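Local coordinates for FEZ-1 protein (Fluoribacter gormanii, PDB 5WCK), which is a monomeric zinc-dependent beta-lactamase of subclass B3, which probably hydrolyses the beta-lactam ring of antibiotics, at residues A[66-71]-A[154-159]; A[145-150]-A[197-202]; A[168-173]-A[204-209]; A[182-187]-A[255-260]. The protein carries 2 engineered substitutions. All blocks are in the same frame, centred on the assembly; numbering follows the deposited sequence. Where two conformers were deposited one is given.

Interaction 1 (A[66-71]-A[154-159]); sequences ILLISH and TTWTMK. With ZN (zinc ion), chain D.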
# COMPACT_ATOMS: atom_id res chain seq x y z
N ILE A 66 5.47 -12.53 -7.09
CA ILE A 66 4.12 -12.02 -6.80
C ILE A 66 4.22 -10.50 -6.70
O ILE A 66 5.14 -9.99 -6.05
CB ILE A 66 3.53 -12.61 -5.49
CG1 ILE A 66 3.40 -14.14 -5.57
CG2 ILE A 66 2.19 -11.98 -5.18
CD1 ILE A 66 2.92 -14.79 -4.28
N LEU A 67 3.27 -9.82 -7.35
CA LEU A 67 3.11 -8.37 -7.28
C LEU A 67 1.76 -8.05 -6.66
O LEU A 67 0.72 -8.57 -7.12
CB LEU A 67 3.19 -7.78 -8.69
CG LEU A 67 2.97 -6.27 -8.80
CD1 LEU A 67 4.00 -5.46 -8.02
CD2 LEU A 67 2.96 -5.84 -10.25
N LEU A 68 1.78 -7.25 -5.58
CA LEU A 68 0.60 -6.74 -4.87
C LEU A 68 0.65 -5.22 -4.89
O LEU A 68 1.71 -4.64 -5.15
CB LEU A 68 0.60 -7.23 -3.42
CG LEU A 68 0.85 -8.72 -3.20
CD1 LEU A 68 0.98 -9.01 -1.72
CD2 LEU A 68 -0.25 -9.55 -3.84
N ILE A 69 -0.50 -4.61 -4.58
CA ILE A 69 -0.63 -3.19 -4.44
C ILE A 69 -1.43 -2.85 -3.19
O ILE A 69 -2.27 -3.63 -2.71
CB ILE A 69 -1.25 -2.54 -5.69
CG1 ILE A 69 -2.63 -3.12 -6.01
CG2 ILE A 69 -0.28 -2.63 -6.86
CD1 ILE A 69 -3.37 -2.41 -7.13
N SER A 70 -1.22 -1.62 -2.71
CA SER A 70 -2.05 -1.06 -1.63
C SER A 70 -3.46 -0.71 -2.15
O SER A 70 -4.45 -0.98 -1.50
CB SER A 70 -1.42 0.17 -1.04
OG SER A 70 -0.25 -0.17 -0.31
N HIS A 71 -3.51 -0.02 -3.28
CA HIS A 71 -4.79 0.34 -3.87
C HIS A 71 -4.58 0.78 -5.32
O HIS A 71 -3.48 1.09 -5.73
CB HIS A 71 -5.53 1.40 -3.03
CG HIS A 71 -4.91 2.75 -2.97
ND1 HIS A 71 -4.15 3.19 -1.89
CD2 HIS A 71 -4.99 3.80 -3.82
CE1 HIS A 71 -3.80 4.45 -2.09
NE2 HIS A 71 -4.31 4.85 -3.26
N THR A 154 -6.57 -2.02 0.04
CA THR A 154 -6.11 -3.19 0.78
C THR A 154 -5.08 -2.73 1.82
O THR A 154 -4.09 -2.12 1.47
CB THR A 154 -5.52 -4.25 -0.15
OG1 THR A 154 -6.52 -4.57 -1.12
CG2 THR A 154 -5.07 -5.51 0.58
N THR A 155 -5.32 -3.13 3.07
CA THR A 155 -4.34 -3.02 4.13
C THR A 155 -3.73 -4.41 4.31
O THR A 155 -4.43 -5.38 4.60
CB THR A 155 -5.01 -2.51 5.41
OG1 THR A 155 -5.36 -1.14 5.19
CG2 THR A 155 -4.09 -2.59 6.61
N TRP A 156 -2.42 -4.49 4.12
CA TRP A 156 -1.69 -5.76 4.13
C TRP A 156 -1.10 -5.99 5.52
O TRP A 156 -0.49 -5.09 6.06
CB TRP A 156 -0.59 -5.75 3.06
CG TRP A 156 -1.09 -5.89 1.65
CD1 TRP A 156 -1.22 -4.93 0.68
CD2 TRP A 156 -1.56 -7.10 1.06
NE1 TRP A 156 -1.77 -5.46 -0.46
CE2 TRP A 156 -1.95 -6.81 -0.26
CE3 TRP A 156 -1.66 -8.41 1.54
CZ2 TRP A 156 -2.46 -7.81 -1.09
CZ3 TRP A 156 -2.14 -9.39 0.71
CH2 TRP A 156 -2.55 -9.08 -0.59
N THR A 157 -1.26 -7.19 6.07
CA THR A 157 -0.67 -7.51 7.36
C THR A 157 0.16 -8.79 7.27
O THR A 157 -0.09 -9.68 6.45
CB THR A 157 -1.72 -7.59 8.46
OG1 THR A 157 -2.57 -8.71 8.20
CG2 THR A 157 -2.52 -6.31 8.61
N MET A 158 1.19 -8.84 8.12
CA MET A 158 1.97 -10.05 8.31
C MET A 158 2.61 -10.02 9.69
O MET A 158 2.75 -8.97 10.27
CB MET A 158 3.05 -10.22 7.24
CG MET A 158 4.07 -9.11 7.26
SD MET A 158 5.22 -9.08 5.86
CE MET A 158 5.99 -10.68 6.04
N LYS A 159 2.96 -11.21 10.19
CA LYS A 159 3.67 -11.34 11.47
C LYS A 159 5.16 -11.53 11.18
O LYS A 159 5.53 -12.31 10.30
CB LYS A 159 3.08 -12.49 12.28
CG LYS A 159 3.32 -12.40 13.78
CD LYS A 159 2.34 -13.30 14.52
CE LYS A 159 2.59 -13.46 16.00
NZ LYS A 159 2.14 -14.79 16.49
ZN ZN D . -4.78 6.84 -3.69
O HOH W 1 -1.38 -1.61 1.79
O HOH W 2 -3.02 7.69 -3.93

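Interaction 2 (A[145-150]-A[197-202]); sequences LTPGHT and KHSIKV. With ZN (zinc ion), chain D.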
# COMPACT_ATOMS: atom_id res chain seq x y z
N LEU A 145 -9.68 -5.79 3.39
CA LEU A 145 -10.41 -4.78 2.67
C LEU A 145 -10.70 -3.61 3.62
O LEU A 145 -11.46 -3.76 4.60
CB LEU A 145 -11.69 -5.39 2.09
CG LEU A 145 -12.58 -4.47 1.27
CD1 LEU A 145 -11.87 -3.85 0.11
CD2 LEU A 145 -13.81 -5.22 0.81
N THR A 146 -10.11 -2.46 3.30
CA THR A 146 -10.32 -1.23 4.02
C THR A 146 -10.73 -0.18 3.00
O THR A 146 -9.92 0.65 2.59
CB THR A 146 -9.07 -0.82 4.82
OG1 THR A 146 -7.93 -0.70 3.97
CG2 THR A 146 -8.80 -1.84 5.91
N PRO A 147 -11.99 -0.25 2.53
CA PRO A 147 -12.42 0.56 1.39
C PRO A 147 -12.78 2.00 1.76
O PRO A 147 -12.86 2.37 2.93
CB PRO A 147 -13.66 -0.22 0.93
CG PRO A 147 -14.26 -0.72 2.22
CD PRO A 147 -13.07 -1.08 3.08
N GLY A 148 -12.97 2.78 0.70
CA GLY A 148 -13.34 4.20 0.79
C GLY A 148 -12.44 5.04 -0.10
O GLY A 148 -12.90 5.65 -1.08
N HIS A 149 -11.13 5.02 0.21
CA HIS A 149 -10.14 5.72 -0.60
C HIS A 149 -10.17 5.20 -2.05
O HIS A 149 -10.08 5.98 -2.99
CB HIS A 149 -8.75 5.64 0.05
CG HIS A 149 -7.72 6.38 -0.74
ND1 HIS A 149 -7.54 7.74 -0.62
CD2 HIS A 149 -6.87 5.94 -1.69
CE1 HIS A 149 -6.58 8.11 -1.48
NE2 HIS A 149 -6.16 7.02 -2.15
N THR A 150 -10.21 3.87 -2.18
CA THR A 150 -10.65 3.20 -3.40
C THR A 150 -11.62 2.11 -2.98
O THR A 150 -11.76 1.78 -1.81
CB THR A 150 -9.50 2.59 -4.22
OG1 THR A 150 -8.99 1.47 -3.50
CG2 THR A 150 -8.41 3.58 -4.55
N LYS A 197 -16.31 4.25 7.00
CA LYS A 197 -16.68 3.96 8.40
C LYS A 197 -16.29 2.53 8.77
O LYS A 197 -15.78 2.27 9.86
CB LYS A 197 -18.16 4.26 8.63
CG LYS A 197 -18.49 5.74 8.54
CD LYS A 197 -19.97 6.06 8.51
CE LYS A 197 -20.25 7.49 8.13
NZ LYS A 197 -21.72 7.74 8.13
N HIS A 198 -16.51 1.60 7.85
CA HIS A 198 -16.11 0.22 8.05
C HIS A 198 -14.59 0.14 8.20
O HIS A 198 -14.09 -0.56 9.09
CB HIS A 198 -16.60 -0.67 6.90
CG HIS A 198 -16.13 -2.07 7.03
ND1 HIS A 198 -16.62 -2.92 8.01
CD2 HIS A 198 -15.21 -2.76 6.34
CE1 HIS A 198 -16.02 -4.09 7.89
NE2 HIS A 198 -15.15 -4.02 6.90
N SER A 199 -13.84 0.85 7.35
CA SER A 199 -12.39 0.85 7.43
C SER A 199 -11.93 1.35 8.80
O SER A 199 -10.98 0.83 9.37
CB SER A 199 -11.77 1.67 6.36
OG SER A 199 -11.93 1.05 5.10
N ILE A 200 -12.56 2.41 9.28
CA ILE A 200 -12.23 2.97 10.61
C ILE A 200 -12.46 1.90 11.68
O ILE A 200 -11.59 1.69 12.55
CB ILE A 200 -13.02 4.25 10.89
CG1 ILE A 200 -12.54 5.38 9.97
CG2 ILE A 200 -12.91 4.64 12.36
CD1 ILE A 200 -13.48 6.52 9.85
N LYS A 201 -13.61 1.24 11.63
CA LYS A 201 -13.89 0.22 12.64
C LYS A 201 -12.82 -0.88 12.60
O LYS A 201 -12.32 -1.31 13.66
CB LYS A 201 -15.30 -0.35 12.43
CG LYS A 201 -15.66 -1.45 13.41
CD LYS A 201 -17.07 -1.94 13.19
CE LYS A 201 -17.47 -3.01 14.19
NZ LYS A 201 -18.84 -3.51 13.92
N VAL A 202 -12.48 -1.38 11.40
CA VAL A 202 -11.48 -2.45 11.22
C VAL A 202 -10.12 -1.98 11.76
O VAL A 202 -9.46 -2.70 12.53
CB VAL A 202 -11.37 -2.87 9.75
CG1 VAL A 202 -10.11 -3.68 9.42
CG2 VAL A 202 -12.63 -3.61 9.32
ZN ZN D . -4.78 6.84 -3.69
O HOH W 3 -12.94 -5.53 5.78
O HOH W 2 -3.02 7.69 -3.93

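Interaction 3 (A[168-173]-A[204-209]); sequences QAVIIG and ESMRCD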
# COMPACT_ATOMS: atom_id res chain seq x y z
N GLN A 168 3.17 -7.72 14.69
CA GLN A 168 2.26 -7.58 13.54
C GLN A 168 2.64 -6.30 12.77
O GLN A 168 2.57 -5.19 13.30
CB GLN A 168 0.79 -7.58 13.96
CG GLN A 168 -0.16 -7.24 12.80
CD GLN A 168 -1.48 -7.99 12.77
OE1 GLN A 168 -1.51 -9.22 12.75
NE2 GLN A 168 -2.57 -7.24 12.67
N ALA A 169 3.01 -6.49 11.49
CA ALA A 169 3.25 -5.41 10.55
C ALA A 169 1.94 -5.12 9.80
O ALA A 169 1.23 -6.02 9.37
CB ALA A 169 4.35 -5.77 9.58
N VAL A 170 1.66 -3.84 9.65
CA VAL A 170 0.46 -3.36 9.01
C VAL A 170 0.88 -2.30 7.98
O VAL A 170 1.40 -1.26 8.35
CB VAL A 170 -0.53 -2.75 10.02
CG1 VAL A 170 -1.75 -2.21 9.30
CG2 VAL A 170 -0.93 -3.72 11.12
N ILE A 171 0.64 -2.59 6.70
CA ILE A 171 0.83 -1.58 5.64
C ILE A 171 -0.55 -0.97 5.33
O ILE A 171 -1.35 -1.55 4.58
CB ILE A 171 1.50 -2.20 4.39
CG1 ILE A 171 2.79 -2.95 4.71
CG2 ILE A 171 1.74 -1.13 3.32
CD1 ILE A 171 3.30 -3.86 3.58
N ILE A 172 -0.83 0.18 5.94
CA ILE A 172 -2.12 0.86 5.78
C ILE A 172 -2.26 1.27 4.31
O ILE A 172 -1.39 1.94 3.75
CB ILE A 172 -2.24 2.05 6.75
CG1 ILE A 172 -2.22 1.56 8.21
CG2 ILE A 172 -3.50 2.84 6.46
CD1 ILE A 172 -2.26 2.64 9.27
N GLY A 173 -3.33 0.82 3.67
CA GLY A 173 -3.50 1.08 2.22
C GLY A 173 -3.69 2.54 1.86
O GLY A 173 -3.17 2.94 0.82
N GLU A 204 -9.26 0.57 13.77
CA GLU A 204 -9.25 0.90 15.22
C GLU A 204 -9.11 -0.35 16.08
O GLU A 204 -8.61 -0.27 17.19
CB GLU A 204 -10.47 1.71 15.62
CG GLU A 204 -10.47 3.11 15.05
CD GLU A 204 -11.30 4.13 15.80
OE1 GLU A 204 -12.14 3.72 16.63
OE2 GLU A 204 -11.14 5.33 15.54
N SER A 205 -9.55 -1.50 15.59
CA SER A 205 -9.53 -2.70 16.42
C SER A 205 -8.38 -3.64 16.03
O SER A 205 -8.28 -4.72 16.56
CB SER A 205 -10.87 -3.37 16.42
OG SER A 205 -11.22 -3.74 15.12
N MET A 206 -7.50 -3.19 15.12
CA MET A 206 -6.43 -4.02 14.52
C MET A 206 -5.13 -3.86 15.34
O MET A 206 -4.65 -2.75 15.55
CB MET A 206 -6.12 -3.60 13.08
CG MET A 206 -5.14 -4.49 12.35
SD MET A 206 -4.95 -4.02 10.60
CE MET A 206 -6.44 -4.75 9.94
N ARG A 207 -4.54 -4.99 15.72
CA ARG A 207 -3.20 -5.01 16.30
C ARG A 207 -2.22 -4.42 15.27
O ARG A 207 -2.22 -4.78 14.10
CB ARG A 207 -2.80 -6.45 16.61
CG ARG A 207 -1.45 -6.62 17.28
CD ARG A 207 -1.52 -6.40 18.78
NE ARG A 207 -2.38 -7.33 19.48
CZ ARG A 207 -2.04 -8.55 19.88
NH1 ARG A 207 -2.95 -9.34 20.41
NH2 ARG A 207 -0.79 -8.98 19.77
N CYS A 208 -1.41 -3.48 15.73
CA CYS A 208 -0.48 -2.76 14.83
C CYS A 208 0.80 -2.48 15.61
O CYS A 208 0.84 -1.56 16.42
CB CYS A 208 -1.13 -1.48 14.36
SG CYS A 208 -0.11 -0.62 13.13
N ASP A 209 1.83 -3.28 15.34
CA ASP A 209 3.14 -3.12 16.00
C ASP A 209 4.09 -2.38 15.05
O ASP A 209 4.64 -1.34 15.41
CB ASP A 209 3.75 -4.45 16.45
CG ASP A 209 2.85 -5.25 17.39
OD1 ASP A 209 2.41 -4.67 18.39
OD2 ASP A 209 2.55 -6.39 17.07

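Interaction 4 (A[182-187]-A[255-260]); sequences KLVDNI and TELKKQ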
# COMPACT_ATOMS: atom_id res chain seq x y z
N LYS A 182 -16.77 13.11 -2.99
CA LYS A 182 -18.13 13.42 -2.47
C LYS A 182 -18.55 12.29 -1.52
O LYS A 182 -18.59 11.17 -1.94
CB LYS A 182 -19.08 13.57 -3.66
CG LYS A 182 -20.55 13.89 -3.35
CD LYS A 182 -21.77 14.21 -4.17
CE LYS A 182 -21.49 15.46 -4.98
NZ LYS A 182 -21.53 16.67 -4.12
N LEU A 183 -18.83 12.64 -0.27
CA LEU A 183 -19.17 11.61 0.74
C LEU A 183 -20.68 11.47 0.96
O LEU A 183 -21.05 10.55 1.66
CB LEU A 183 -18.50 12.03 2.05
CG LEU A 183 -16.98 12.07 2.02
CD1 LEU A 183 -16.45 12.54 3.37
CD2 LEU A 183 -16.40 10.71 1.67
N VAL A 184 -21.48 12.38 0.42
CA VAL A 184 -22.92 12.41 0.63
C VAL A 184 -23.57 12.28 -0.76
O VAL A 184 -23.26 13.10 -1.63
CB VAL A 184 -23.37 13.73 1.29
CG1 VAL A 184 -24.88 13.78 1.48
CG2 VAL A 184 -22.63 13.97 2.60
N ASP A 185 -24.42 11.28 -0.91
CA ASP A 185 -25.16 11.04 -2.18
C ASP A 185 -24.18 10.96 -3.37
O ASP A 185 -24.40 11.54 -4.45
CB ASP A 185 -26.22 12.12 -2.36
CG ASP A 185 -27.31 12.07 -1.29
OD1 ASP A 185 -27.62 10.96 -0.84
OD2 ASP A 185 -27.79 13.14 -0.92
N ASN A 186 -23.09 10.20 -3.18
CA ASN A 186 -22.14 9.96 -4.26
C ASN A 186 -22.83 9.15 -5.36
O ASN A 186 -23.40 8.08 -5.11
CB ASN A 186 -20.90 9.25 -3.71
CG ASN A 186 -19.77 9.18 -4.72
OD1 ASN A 186 -19.95 8.63 -5.81
ND2 ASN A 186 -18.62 9.73 -4.37
N ILE A 187 -22.77 9.68 -6.60
CA ILE A 187 -23.53 9.10 -7.72
C ILE A 187 -22.93 7.78 -8.21
O ILE A 187 -23.70 6.87 -8.58
CB ILE A 187 -23.62 10.14 -8.85
CG1 ILE A 187 -24.38 11.40 -8.42
CG2 ILE A 187 -24.16 9.54 -10.14
CD1 ILE A 187 -25.86 11.20 -8.15
N THR A 255 -14.34 14.99 10.07
CA THR A 255 -14.23 16.42 9.83
C THR A 255 -14.71 16.76 8.41
O THR A 255 -15.41 17.78 8.20
CB THR A 255 -12.80 16.92 10.08
OG1 THR A 255 -12.55 16.76 11.47
CG2 THR A 255 -12.63 18.38 9.69
N GLU A 256 -14.29 15.96 7.43
CA GLU A 256 -14.67 16.21 6.03
C GLU A 256 -16.16 15.93 5.83
O GLU A 256 -16.85 16.65 5.12
CB GLU A 256 -13.81 15.40 5.06
CG GLU A 256 -14.12 15.65 3.61
CD GLU A 256 -13.96 17.08 3.10
OE1 GLU A 256 -14.57 17.38 2.04
OE2 GLU A 256 -13.21 17.88 3.73
N LEU A 257 -16.67 14.89 6.51
CA LEU A 257 -18.07 14.59 6.45
C LEU A 257 -18.89 15.74 7.03
O LEU A 257 -19.87 16.20 6.41
CB LEU A 257 -18.33 13.27 7.17
CG LEU A 257 -19.80 12.83 7.18
CD1 LEU A 257 -20.26 12.41 5.79
CD2 LEU A 257 -19.99 11.72 8.18
N LYS A 258 -18.47 16.25 8.19
CA LYS A 258 -19.11 17.44 8.81
C LYS A 258 -19.12 18.61 7.82
O LYS A 258 -20.12 19.34 7.68
CB LYS A 258 -18.37 17.80 10.10
CG LYS A 258 -18.75 19.13 10.72
CD LYS A 258 -18.12 19.37 12.06
CE LYS A 258 -18.38 20.76 12.60
NZ LYS A 258 -17.65 21.82 11.86
N LYS A 259 -17.99 18.87 7.16
CA LYS A 259 -17.91 20.00 6.21
C LYS A 259 -18.94 19.80 5.08
O LYS A 259 -19.65 20.74 4.67
CB LYS A 259 -16.48 20.12 5.67
CG LYS A 259 -16.28 21.29 4.74
CD LYS A 259 -14.82 21.52 4.40
CE LYS A 259 -14.61 22.80 3.64
NZ LYS A 259 -13.17 23.03 3.41
N GLN A 260 -19.05 18.57 4.58
CA GLN A 260 -19.94 18.30 3.43
C GLN A 260 -21.41 18.36 3.84
O GLN A 260 -22.27 18.73 3.03
CB GLN A 260 -19.54 17.01 2.73
CG GLN A 260 -18.19 17.12 2.04
CD GLN A 260 -17.88 15.95 1.14
OE1 GLN A 260 -18.79 15.29 0.63
NE2 GLN A 260 -16.59 15.69 0.94
O HOH W 4 -20.81 16.88 -0.77

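Interaction 1 (A[66-71]-A[154-159])
The indole of W156 lies between two aliphatic groups and aims its N-H along its own plane at a backbone carbonyl. From one side L68 crosses it at about a right angle and sets CD1 over the six-membered ring, 3.7 Å from CD1 to the W156 centroid and 13° off the ring normal, a CH-pi contact. Against the opposite face rests CG2 of T154, two residues earlier on the same strand, 3.4 Å above the W156 plane and offset toward the rim. With both faces packed, the edge does the polar work: W156 NE1 donates to I69 O over 2.9 Å, nearly straight (167°), although the donor stands 54° out of the carbonyl plane. This brings together the inner faces of the two sheets of the metallo-beta-lactamase alpha-beta/beta-alpha sandwich, L68 ending strand 64-68 of one and W156 sitting in strand 154-162 of the other. Farther along, T154 N donates to S70 O at 2.8 Å, almost along the C=O axis. The CA-CB bond of S70 points away from this strand, yet its OG gives a hydrogen bond to water 1, which in turn donates to T154 O at 2.8 Å. T154 OG1 pairs with G152 O. S70 N is held by N40 OD1, so the backbone just before H71 is gripped on its N-H by the loop after strand 35-39 and on its carbonyl by strand 154-162. H71 opens the zinc-binding HxHxDH sequence: its NE2 binds zinc at 2.1 Å beside water 2, H73 and H149 complete the site, and ND1 bonds G173 O.

Interaction 2 (A[145-150]-A[197-202])
Direct hydrogen bonding across this contact rests on S199, whose OG sits beside its own backbone N, anti to the carbonyl carbon (chi1 -70°), and points from the helix at the loop. It donates to P147 O over 2.7 Å; OG is modelled too near the T146 carbonyl carbon, so its exact place is less certain. A weak bond also relates it to D195 O, one helical turn back. A second polar link runs through solvent: water 3 donates to L145 O at 2.6 Å and lies 2.9 Å from H198 NE2, in the plane of that imidazole. Apolar contacts are looser. P147 CD comes to the edge of the H198 ring, 4.2 Å from its CD2, while V202 CG2, a turn further along the helix, covers a face of the same ring, 3.5 Å above the H198 plane. T146 CG2 meets V202 CG1 at 4.2 Å, the two side chains crossing at about a right angle; T146 OG1 turns elsewhere, to T155 OG1. Metal coordination lies at the far end of the loop. G148, with phi 131°, takes a conformation in which a CB would be jammed against P147 O, and G148 N donates to T150 O. H149 follows, its NE2 binding zinc at 2.1 Å with H71, H73 and water 2, and its ND1 held by G176 O. A Pro-Gly-His-Thr loop leaving a strand and delivering the third histidine of the first zinc site is characteristic of the metallo-beta-lactamase superfamily; here helix 192-204 backs it.

Interaction 3 (A[168-173]-A[204-209])
Q168 leaves strand 165-172 with CG anti to its backbone N (chi1 172°), and its side chain runs along the loop that precedes strand 210-213. CB is already 3.8 Å from D209 OD2. CG passes over the R207 carbonyl, 3.5 Å from R207 O. The chain then bends at chi2 (143°), keeping CD close to the same oxygen and turning the tip back on it: Q168 NE2 donates to R207 O at 2.9 Å, a bent bond (137°) that arrives from above the carbonyl plane, while NE2 also touches M206 CG. The backbone of Q168 adds two further bonds. Its N donates to the anti lone pair of D209 OD2 over 2.8 Å, and its O receives D209 N at 2.9 Å; the parallel pairing of the two strands then continues from I210. Two residues on, V170 presents its branches to sulfur. CG1 meets M206 SD tip to tip at 3.9 Å, and CG2 lies 3.8 Å from C208 SG, which the disulfide to C242 ties to helix 239-262. The chemistry thus divides in two: a polar end where peptide and amide N-H groups meet a carboxylate oxygen and carbonyls, and a thioether-disulfide patch beside valine. Donating backbone N-H to D209 would favour its ionised form.

Interaction 4 (A[182-187]-A[255-260])
The tight part of this contact gathers round L183, which is buried, as is L257 on the helix. Its N-H, that of L183, points almost straight (175°) at Q260 OE1, 2.8 Å away, meeting a lone pair in the plane of the amide. Its side chain crosses that of Q260 at about a right angle and carries CD1 on to the helix, 3.9 Å from both E256 CG and L257 N. The amide cannot readily flip, because Q260 NE2 donates to E256 OE1 one turn back, at 2.9 Å, and also bonds Y181 O. The partners are the last turns of helix 239-262, in an outer layer of the alpha-beta/beta-alpha sandwich, and the loop between strand 165-172 and helix 192-204; I192 and Y196 of that second helix also pack on L183. Packing slackens outward. V184 CG2 only grazes L257 CD1 at 4.3 Å, and K182 turns its CB away from the helix. Solvent takes part here: water 4 donates to Q260 OE1 at 2.9 Å, giving that oxygen a second donor, and accepts a weak, long bond from K182 NZ. Within the loop, N186 ND2 closes the turn on K182 O at 2.8 Å, in the carbonyl plane and on a lone pair.

Interaction 1 is the most central and fully buried, joining the two sheets through an aromatic ring and backbone carbonyls; the other three are partly buried and involve the outer helices or the connections beside them. Interactions 1 and 2 meet at the first zinc, sharing water 2 and the T155-T146 hydroxyl bond. Interaction 3 continues the five-stranded sheet of interaction 1, since strands 154-162 and 165-172 are neighbours, but it relies on amide, carboxylate and sulfur groups. Helix 192-204 enters interaction 2 and runs out into the loop of interaction 3. Interaction 4 lies farthest from the chain centre, touching only interaction 2, through K197 and L257, and centres on one glutamine amide.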